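Local atomic coordinates of ATP synthase epsilon chain (Caldalkalibacillus thermarum TA2.A1, PDB entry 5IK2), a protein that forms part of the F1 sector of a rotary, proton-driven ATP synthase, binds ATP, and probably serves the production of ATP from ADP. Residues T3-I8 / P72-I77; K14-E19 / V50-G55; E86-E91 / L128-S133. The protein carries 2 engineered substitutions. All coordinates share one frame; numbering follows the deposited sequence.

Interaction 1. Residues T3-I8 / P72-I77; sequences TVQVDI and PDKVNI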
loop_
_atom_site.group_PDB
_atom_site.type_symbol
_atom_site.label_atom_id
_atom_site.label_comp_id
_atom_site.label_asym_id
_atom_site.label_seq_id
_atom_site.Cartn_x
_atom_site.Cartn_y
_atom_site.Cartn_z
ATOM N N THR H 3 25.748 27.550 68.050
ATOM C CA THR H 3 24.670 26.788 67.345
ATOM C C THR H 3 24.992 25.292 67.273
ATOM O O THR H 3 26.083 24.861 67.658
ATOM C CB THR H 3 24.433 27.326 65.912
ATOM O OG1 THR H 3 25.596 27.103 65.104
ATOM C CG2 THR H 3 24.106 28.814 65.932
ATOM N N VAL H 4 24.027 24.513 66.786
ATOM C CA VAL H 4 24.197 23.072 66.563
ATOM C C VAL H 4 23.520 22.671 65.249
ATOM O O VAL H 4 22.446 23.181 64.926
ATOM C CB VAL H 4 23.643 22.241 67.751
ATOM C CG1 VAL H 4 22.132 22.401 67.904
ATOM C CG2 VAL H 4 24.024 20.772 67.609
ATOM N N GLN H 5 24.153 21.764 64.504
ATOM C CA GLN H 5 23.623 21.303 63.215
ATOM C C GLN H 5 22.420 20.386 63.462
ATOM O O GLN H 5 22.483 19.495 64.313
ATOM C CB GLN H 5 24.710 20.575 62.409
ATOM C CG GLN H 5 24.408 20.410 60.920
ATOM C CD GLN H 5 24.627 21.682 60.104
ATOM O OE1 GLN H 5 25.654 22.356 60.237
ATOM N NE2 GLN H 5 23.669 22.004 59.235
ATOM N N VAL H 6 21.333 20.623 62.724
ATOM C CA VAL H 6 20.071 19.892 62.896
ATOM C C VAL H 6 19.650 19.264 61.572
ATOM O O VAL H 6 19.676 19.931 60.538
ATOM C CB VAL H 6 18.922 20.816 63.364
ATOM C CG1 VAL H 6 17.698 19.998 63.770
ATOM C CG2 VAL H 6 19.370 21.709 64.513
ATOM N N ASP H 7 19.253 17.991 61.620
ATOM C CA ASP H 7 18.676 17.289 60.471
ATOM C C ASP H 7 17.340 16.658 60.864
ATOM O O ASP H 7 17.295 15.815 61.762
ATOM C CB ASP H 7 19.624 16.188 59.968
ATOM C CG ASP H 7 20.804 16.726 59.159
ATOM O OD1 ASP H 7 20.869 17.935 58.858
ATOM O OD2 ASP H 7 21.685 15.913 58.815
ATOM N N ILE H 8 16.263 17.088 60.203
ATOM C CA ILE H 8 14.963 16.417 60.275
ATOM C C ILE H 8 14.802 15.626 58.979
ATOM O O ILE H 8 14.804 16.204 57.891
ATOM C CB ILE H 8 13.801 17.418 60.464
ATOM C CG1 ILE H 8 13.898 18.070 61.849
ATOM C CG2 ILE H 8 12.447 16.724 60.294
ATOM C CD1 ILE H 8 13.042 19.304 62.029
ATOM N N PRO H 72 26.389 16.099 71.294
ATOM C CA PRO H 72 26.898 17.476 71.441
ATOM C C PRO H 72 27.238 18.142 70.096
ATOM O O PRO H 72 27.107 19.363 69.961
ATOM C CB PRO H 72 28.159 17.304 72.306
ATOM C CG PRO H 72 28.533 15.866 72.184
ATOM C CD PRO H 72 27.244 15.124 72.000
ATOM N N ASP H 73 27.656 17.330 69.124
ATOM C CA ASP H 73 27.999 17.782 67.775
ATOM C C ASP H 73 26.777 17.942 66.855
ATOM O O ASP H 73 26.692 18.917 66.108
ATOM C CB ASP H 73 28.985 16.780 67.156
ATOM C CG ASP H 73 29.582 17.264 65.848
ATOM O OD1 ASP H 73 30.049 18.423 65.787
ATOM O OD2 ASP H 73 29.602 16.470 64.882
ATOM N N LYS H 74 25.842 16.990 66.918
ATOM C CA LYS H 74 24.762 16.856 65.926
ATOM C C LYS H 74 23.416 16.535 66.585
ATOM O O LYS H 74 23.374 15.888 67.631
ATOM C CB LYS H 74 25.139 15.741 64.936
ATOM C CG LYS H 74 24.175 15.488 63.781
ATOM C CD LYS H 74 24.140 16.639 62.787
ATOM C CE LYS H 74 23.160 16.366 61.655
ATOM N NZ LYS H 74 23.499 15.140 60.881
ATOM N N VAL H 75 22.329 16.988 65.955
ATOM C CA VAL H 75 20.956 16.693 66.391
ATOM C C VAL H 75 20.167 16.091 65.224
ATOM O O VAL H 75 19.947 16.760 64.215
ATOM C CB VAL H 75 20.235 17.967 66.893
ATOM C CG1 VAL H 75 18.785 17.670 67.274
ATOM C CG2 VAL H 75 20.987 18.575 68.070
ATOM N N ASN H 76 19.741 14.834 65.372
ATOM C CA ASN H 76 18.953 14.133 64.351
ATOM C C ASN H 76 17.519 13.887 64.816
ATOM O O ASN H 76 17.284 13.570 65.984
ATOM C CB ASN H 76 19.605 12.791 64.006
ATOM C CG ASN H 76 20.923 12.950 63.275
ATOM O OD1 ASN H 76 21.073 13.822 62.418
ATOM N ND2 ASN H 76 21.887 12.095 63.601
ATOM N N ILE H 77 16.572 14.049 63.893
ATOM C CA ILE H 77 15.178 13.653 64.098
ATOM C C ILE H 77 14.752 12.797 62.903
ATOM O O ILE H 77 14.634 13.300 61.787
ATOM C CB ILE H 77 14.243 14.876 64.265
ATOM C CG1 ILE H 77 14.501 15.556 65.614
ATOM C CG2 ILE H 77 12.771 14.466 64.168
ATOM C CD1 ILE H 77 13.869 16.923 65.761
#

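Interaction 2. Residues K14-E19 / V50-G55; sequences KVFQGE and VRIKQG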
loop_
_atom_site.group_PDB
_atom_site.type_symbol
_atom_site.label_atom_id
_atom_site.label_comp_id
_atom_site.label_asym_id
_atom_site.label_seq_id
_atom_site.Cartn_x
_atom_site.Cartn_y
_atom_site.Cartn_z
ATOM N N LYS H 14 15.420 14.268 53.006
ATOM C CA LYS H 14 15.802 15.221 54.050
ATOM C C LYS H 14 14.883 16.437 53.967
ATOM O O LYS H 14 14.705 17.006 52.890
ATOM C CB LYS H 14 17.257 15.659 53.886
ATOM C CG LYS H 14 18.259 14.526 54.032
ATOM C CD LYS H 14 19.669 15.057 54.236
ATOM C CE LYS H 14 20.669 13.930 54.439
ATOM N NZ LYS H 14 22.029 14.455 54.749
ATOM N N VAL H 15 14.318 16.829 55.109
ATOM C CA VAL H 15 13.290 17.875 55.182
ATOM C C VAL H 15 13.864 19.213 55.647
ATOM O O VAL H 15 13.561 20.251 55.058
ATOM C CB VAL H 15 12.137 17.448 56.122
ATOM C CG1 VAL H 15 11.030 18.501 56.149
ATOM C CG2 VAL H 15 11.588 16.091 55.694
ATOM N N PHE H 16 14.664 19.185 56.713
ATOM C CA PHE H 16 15.329 20.381 57.238
ATOM C C PHE H 16 16.830 20.142 57.375
ATOM O O PHE H 16 17.260 19.050 57.752
ATOM C CB PHE H 16 14.742 20.772 58.600
ATOM C CG PHE H 16 15.230 22.101 59.115
ATOM C CD1 PHE H 16 14.572 23.278 58.774
ATOM C CD2 PHE H 16 16.353 22.177 59.939
ATOM C CE1 PHE H 16 15.021 24.506 59.243
ATOM C CE2 PHE H 16 16.807 23.401 60.409
ATOM C CZ PHE H 16 16.138 24.567 60.062
ATOM N N GLN H 17 17.610 21.174 57.057
ATOM C CA GLN H 17 19.063 21.172 57.233
ATOM C C GLN H 17 19.522 22.587 57.580
ATOM O O GLN H 17 19.146 23.543 56.898
ATOM C CB GLN H 17 19.764 20.701 55.956
ATOM C CG GLN H 17 19.675 19.206 55.699
ATOM C CD GLN H 17 20.502 18.775 54.497
ATOM O OE1 GLN H 17 20.384 19.356 53.416
ATOM N NE2 GLN H 17 21.340 17.754 54.675
ATOM N N GLY H 18 20.327 22.717 58.632
ATOM C CA GLY H 18 20.849 24.021 59.054
ATOM C C GLY H 18 21.343 24.042 60.487
ATOM O O GLY H 18 21.141 23.087 61.237
ATOM N N GLU H 19 21.996 25.142 60.855
ATOM C CA GLU H 19 22.487 25.352 62.216
ATOM C C GLU H 19 21.478 26.174 63.011
ATOM O O GLU H 19 21.107 27.271 62.591
ATOM C CB GLU H 19 23.842 26.056 62.195
ATOM C CG GLU H 19 24.965 25.186 61.656
ATOM C CD GLU H 19 26.337 25.727 62.001
ATOM O OE1 GLU H 19 26.621 26.896 61.654
ATOM O OE2 GLU H 19 27.131 24.982 62.617
ATOM N N VAL H 50 7.715 20.504 65.522
ATOM C CA VAL H 50 9.097 20.719 65.961
ATOM C C VAL H 50 9.481 22.150 65.587
ATOM O O VAL H 50 9.511 22.491 64.404
ATOM C CB VAL H 50 10.075 19.721 65.299
ATOM C CG1 VAL H 50 11.515 20.003 65.726
ATOM C CG2 VAL H 50 9.685 18.286 65.640
ATOM N N ARG H 51 9.765 22.974 66.594
ATOM C CA ARG H 51 10.070 24.392 66.394
ATOM C C ARG H 51 11.580 24.633 66.459
ATOM O O ARG H 51 12.221 24.314 67.465
ATOM C CB ARG H 51 9.322 25.238 67.433
ATOM C CG ARG H 51 9.673 26.723 67.445
ATOM C CD ARG H 51 8.517 27.589 67.934
ATOM N NE ARG H 51 7.743 26.967 69.012
ATOM C CZ ARG H 51 8.088 26.929 70.303
ATOM N NH1 ARG H 51 9.221 27.482 70.739
ATOM N NH2 ARG H 51 7.284 26.323 71.175
ATOM N N ILE H 52 12.132 25.185 65.374
ATOM C CA ILE H 52 13.558 25.499 65.264
ATOM C C ILE H 52 13.730 27.016 65.222
ATOM O O ILE H 52 13.205 27.670 64.321
ATOM C CB ILE H 52 14.186 24.889 63.987
ATOM C CG1 ILE H 52 13.950 23.375 63.938
ATOM C CG2 ILE H 52 15.683 25.191 63.925
ATOM C CD1 ILE H 52 14.386 22.723 62.643
ATOM N N LYS H 53 14.468 27.560 66.192
ATOM C CA LYS H 53 14.814 28.986 66.225
ATOM C C LYS H 53 16.214 29.198 65.659
ATOM O O LYS H 53 17.188 28.658 66.186
ATOM C CB LYS H 53 14.763 29.535 67.653
ATOM C CG LYS H 53 13.360 29.764 68.185
ATOM C CD LYS H 53 13.388 30.101 69.668
ATOM C CE LYS H 53 11.986 30.260 70.230
ATOM N NZ LYS H 53 11.983 30.190 71.717
ATOM N N GLN H 54 16.295 29.971 64.577
ATOM C CA GLN H 54 17.559 30.443 64.022
ATOM C C GLN H 54 17.575 31.958 64.171
ATOM O O GLN H 54 17.256 32.690 63.234
ATOM C CB GLN H 54 17.693 30.024 62.556
ATOM C CG GLN H 54 17.877 28.525 62.371
ATOM C CD GLN H 54 17.856 28.093 60.918
ATOM O OE1 GLN H 54 16.960 28.461 60.160
ATOM N NE2 GLN H 54 18.840 27.294 60.525
ATOM N N GLY H 55 17.919 32.411 65.375
ATOM C CA GLY H 55 17.936 33.831 65.716
ATOM C C GLY H 55 16.547 34.446 65.719
ATOM O O GLY H 55 15.740 34.179 66.609
#

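Interaction 3. Residues E86-E91 / L128-S133; sequences EEIAVE and LQVANS. Engineered in segment 86-91: A89 (natural residue Asp).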
loop_
_atom_site.group_PDB
_atom_site.type_symbol
_atom_site.label_atom_id
_atom_site.label_comp_id
_atom_site.label_asym_id
_atom_site.label_seq_id
_atom_site.Cartn_x
_atom_site.Cartn_y
_atom_site.Cartn_z
ATOM N N GLU H 86 4.831 25.104 53.794
ATOM C CA GLU H 86 4.576 25.232 52.349
ATOM C C GLU H 86 4.304 23.913 51.603
ATOM O O GLU H 86 3.643 23.927 50.563
ATOM C CB GLU H 86 5.715 26.003 51.645
ATOM C CG GLU H 86 7.089 25.319 51.612
ATOM C CD GLU H 86 8.061 25.810 52.678
ATOM O OE1 GLU H 86 7.613 26.195 53.784
ATOM O OE2 GLU H 86 9.284 25.796 52.411
ATOM N N GLU H 87 4.802 22.792 52.128
ATOM C CA GLU H 87 4.689 21.487 51.451
ATOM C C GLU H 87 3.662 20.523 52.092
ATOM O O GLU H 87 3.781 19.303 51.950
ATOM C CB GLU H 87 6.084 20.840 51.314
ATOM C CG GLU H 87 6.736 20.356 52.608
ATOM C CD GLU H 87 8.241 20.124 52.488
ATOM O OE1 GLU H 87 8.783 20.100 51.361
ATOM O OE2 GLU H 87 8.893 19.962 53.539
ATOM N N ILE H 88 2.645 21.083 52.756
ATOM C CA ILE H 88 1.551 20.314 53.365
ATOM C C ILE H 88 0.291 20.453 52.507
ATOM O O ILE H 88 -0.119 21.571 52.185
ATOM C CB ILE H 88 1.249 20.808 54.804
ATOM C CG1 ILE H 88 2.412 20.455 55.741
ATOM C CG2 ILE H 88 -0.050 20.206 55.343
ATOM C CD1 ILE H 88 2.438 21.248 57.031
ATOM N N ALA H 89 -0.320 19.321 52.157
ATOM C CA ALA H 89 -1.613 19.311 51.464
ATOM C C ALA H 89 -2.736 19.581 52.475
ATOM O O ALA H 89 -3.092 18.702 53.267
ATOM C CB ALA H 89 -1.828 17.982 50.752
ATOM N N VAL H 90 -3.289 20.793 52.437
ATOM C CA VAL H 90 -4.210 21.276 53.478
ATOM C C VAL H 90 -5.582 20.591 53.409
ATOM O O VAL H 90 -6.111 20.170 54.440
ATOM C CB VAL H 90 -4.358 22.820 53.431
ATOM C CG1 VAL H 90 -5.418 23.316 54.415
ATOM C CG2 VAL H 90 -3.017 23.481 53.727
ATOM N N GLU H 91 -6.146 20.487 52.206
ATOM C CA GLU H 91 -7.452 19.834 52.012
ATOM C C GLU H 91 -7.430 18.338 52.343
ATOM O O GLU H 91 -8.415 17.806 52.861
ATOM C CB GLU H 91 -7.964 20.044 50.579
ATOM C CG GLU H 91 -8.311 21.489 50.244
ATOM C CD GLU H 91 -9.449 22.036 51.091
ATOM O OE1 GLU H 91 -10.537 21.419 51.096
ATOM O OE2 GLU H 91 -9.252 23.077 51.753
ATOM N N LEU H 128 -2.245 20.615 60.112
ATOM C CA LEU H 128 -3.069 21.828 60.051
ATOM C C LEU H 128 -2.506 22.973 60.902
ATOM O O LEU H 128 -2.547 24.128 60.478
ATOM C CB LEU H 128 -4.516 21.522 60.464
ATOM C CG LEU H 128 -5.276 20.589 59.509
ATOM C CD1 LEU H 128 -6.463 19.939 60.204
ATOM C CD2 LEU H 128 -5.724 21.325 58.253
ATOM N N GLN H 129 -1.992 22.651 62.092
ATOM C CA GLN H 129 -1.336 23.642 62.968
ATOM C C GLN H 129 -0.137 24.322 62.300
ATOM O O GLN H 129 0.004 25.545 62.365
ATOM C CB GLN H 129 -0.864 22.995 64.279
ATOM C CG GLN H 129 -1.962 22.691 65.288
ATOM C CD GLN H 129 -1.443 21.939 66.506
ATOM O OE1 GLN H 129 -0.351 22.218 67.008
ATOM N NE2 GLN H 129 -2.230 20.981 66.991
ATOM N N VAL H 130 0.717 23.518 61.670
ATOM C CA VAL H 130 1.926 24.015 61.000
ATOM C C VAL H 130 1.585 24.755 59.696
ATOM O O VAL H 130 2.303 25.676 59.305
ATOM C CB VAL H 130 2.948 22.872 60.764
ATOM C CG1 VAL H 130 4.160 23.354 59.973
ATOM C CG2 VAL H 130 3.403 22.298 62.103
ATOM N N ALA H 131 0.493 24.362 59.037
ATOM C CA ALA H 131 0.001 25.065 57.842
ATOM C C ALA H 131 -0.561 26.460 58.157
ATOM O O ALA H 131 -0.374 27.388 57.369
ATOM C CB ALA H 131 -1.047 24.226 57.124
ATOM N N ASN H 132 -1.248 26.600 59.294
ATOM C CA ASN H 132 -1.808 27.894 59.729
ATOM C C ASN H 132 -0.755 28.927 60.156
ATOM O O ASN H 132 -1.032 30.129 60.123
ATOM C CB ASN H 132 -2.816 27.709 60.879
ATOM C CG ASN H 132 -4.086 26.986 60.452
ATOM O OD1 ASN H 132 -4.621 26.169 61.203
ATOM N ND2 ASN H 132 -4.584 27.291 59.257
ATOM N N SER H 133 0.428 28.469 60.572
ATOM C CA SER H 133 1.522 29.372 60.970
ATOM C C SER H 133 2.074 30.200 59.797
ATOM O O SER H 133 2.547 31.322 60.001
ATOM C CB SER H 133 2.658 28.589 61.643
ATOM O OG SER H 133 3.290 27.701 60.737
#

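Interaction 1. Residues T3-I8 / P72-I77
Strand 4-8 lies next to residues 74-77 in parallel, with axes 4.9 Å apart and 12° between their directions. V75 and D7 each use both N-H and C=O across the gap. V75 N donates to Q5 O, D7 N donates to V75 O at 3.0 Å, and I77 N donates to D7 O at 2.9 Å. This is the pattern of a regular parallel pair.

One face of the sheet carries Q5, D7, K74 and N76. K74 leaves with CG anti to its backbone N (chi1 -177°), and its chain bends at chi2 and chi4. On the way, CD lies 3.6 Å from Q5 O. K74 crosses D7 at about a right angle and forms a salt bridge, NZ to D7 OD2, at 2.9 Å. NZ sits above the carboxylate plane, 62° out of it. The same ammonium donates to N76 OD1 at 3.2 Å, in the carbonyl plane on a lone pair. Two acceptors thus grip NZ. An alanine in place of K74 would probably leave the carboxylate of buried D7 without this countercharge and N76 OD1 without this donor.

The face with V6, V75, I8 and I77 is apolar. I8 and I77 lie side by side and point the same way, with I8 CG1 4.0 Å from I77 CB. V4 crosses V75 at about a right angle, and their CG2 methyls are 3.8 Å apart.

The pair belongs to the beta-sandwich domain. Strand 4-9 also bonds to strands 14-17 and 19-26, and strand 74-79 to strand 66-70, where N76 ND2 bonds E69. On the apolar face, I8 and I77 both touch V50 of strand 48-54, and V75 and I77 rest on L68 of strand 66-70.

Interaction 2. Residues K14-E19 / V50-G55
The F16 ring takes the methyl CD1 of I52 over the centre of one face, 3.3 Å above the plane. This is a CH-pi contact, and the two side chains meet tip to tip. I52 CG2 also comes within 3.9 Å of F16 CZ. Q54 meets the ring tip to tip too, but obliquely: its NE2 is 3.9 Å from F16 CZ, and amide and ring planes are 54° apart. F16 CG stands anti to the backbone N (chi1 -172°), on the side of strand 48-54.

V15 and F16 both face I8, a classic beta bulge in strand 14-17 of the beta-sandwich. The chain then turns a corner at G18. The backbone angles of G18 would press a CB against the carbonyl O of Q17, and they suit a glycine.

Beyond the corner, Q54 NE2 donates to E19 O at 3.1 Å, with 157° at the hydrogen. The acceptor lies close to the amide plane of Q54, while the donor sits above the carbonyl plane of E19. Q54 CD is anti to CA, and the chain reaches out to E19. I52 also packs on I8, A20 and I61 within the apolar core.

Interaction 3. Residues E86-E91 / L128-S133
V90 and I88 meet L128, V130 and A131 where the C-terminal helical hairpin begins and ends. V90 opens helix 90-104, and residues 128-133 of helix 114-133 lie beside it. Residues 90-134 are predicted to form a coiled coil. No hydrogen bond crosses between the two segments, and the contact is apolar.

I88 has CG1 anti to its carbonyl carbon, and chi2 of 162° extends CD1 toward the second helix. CD1 meets V130 CG1 at 4.0 Å, and the two side chains cross at about a right angle. The same methyl lies 4.2 Å from A131 N. V130 also packs on L60, A62 and P49, so it joins the hairpin to the beta-sandwich.

V90 uses both methyls. CG2, anti to the carbonyl carbon, touches A131 CB at 4.0 Å. CG1 faces L128 CD2 at 4.3 Å. CD2 of L128 also lies 4.0 Å from V90 O, although its CB does not point at the other segment. L128 packs further on A93, K94 and K97 of helix 90-104.

A89, at the N-cap position of that helix, is engineered; the natural residue is Asp. The position belongs to the ATP site, but no nucleotide is bound to this chain in the model. R127, another residue of that site, precedes L128.

Near the C-terminus, S133 OG donates to V130 O at 2.7 Å, tilted 34° from the carbonyl plane.

Interactions 1 and 2 share the beta-sandwich, and their centres are 9 Å apart. V6 N lies 2.9 Å from G18 O, and I8 O lies 2.9 Å from V15 N; both are probable hydrogen bonds. In sequence, interaction 2 is nested inside the loop closed by interaction 1. Interaction 3 follows both. It touches interaction 2, with V15 CG1 3.7 Å from E87 OE2, but its nearest atoms stay about 8 Å from interaction 1. Interaction 3 also holds A89, an engineered position of the ATP site, though no ATP is bound to this chain. Between side chains, I88 is about 4 Å from R127, and I8 and F16 are about 9 and 10 Å from E83.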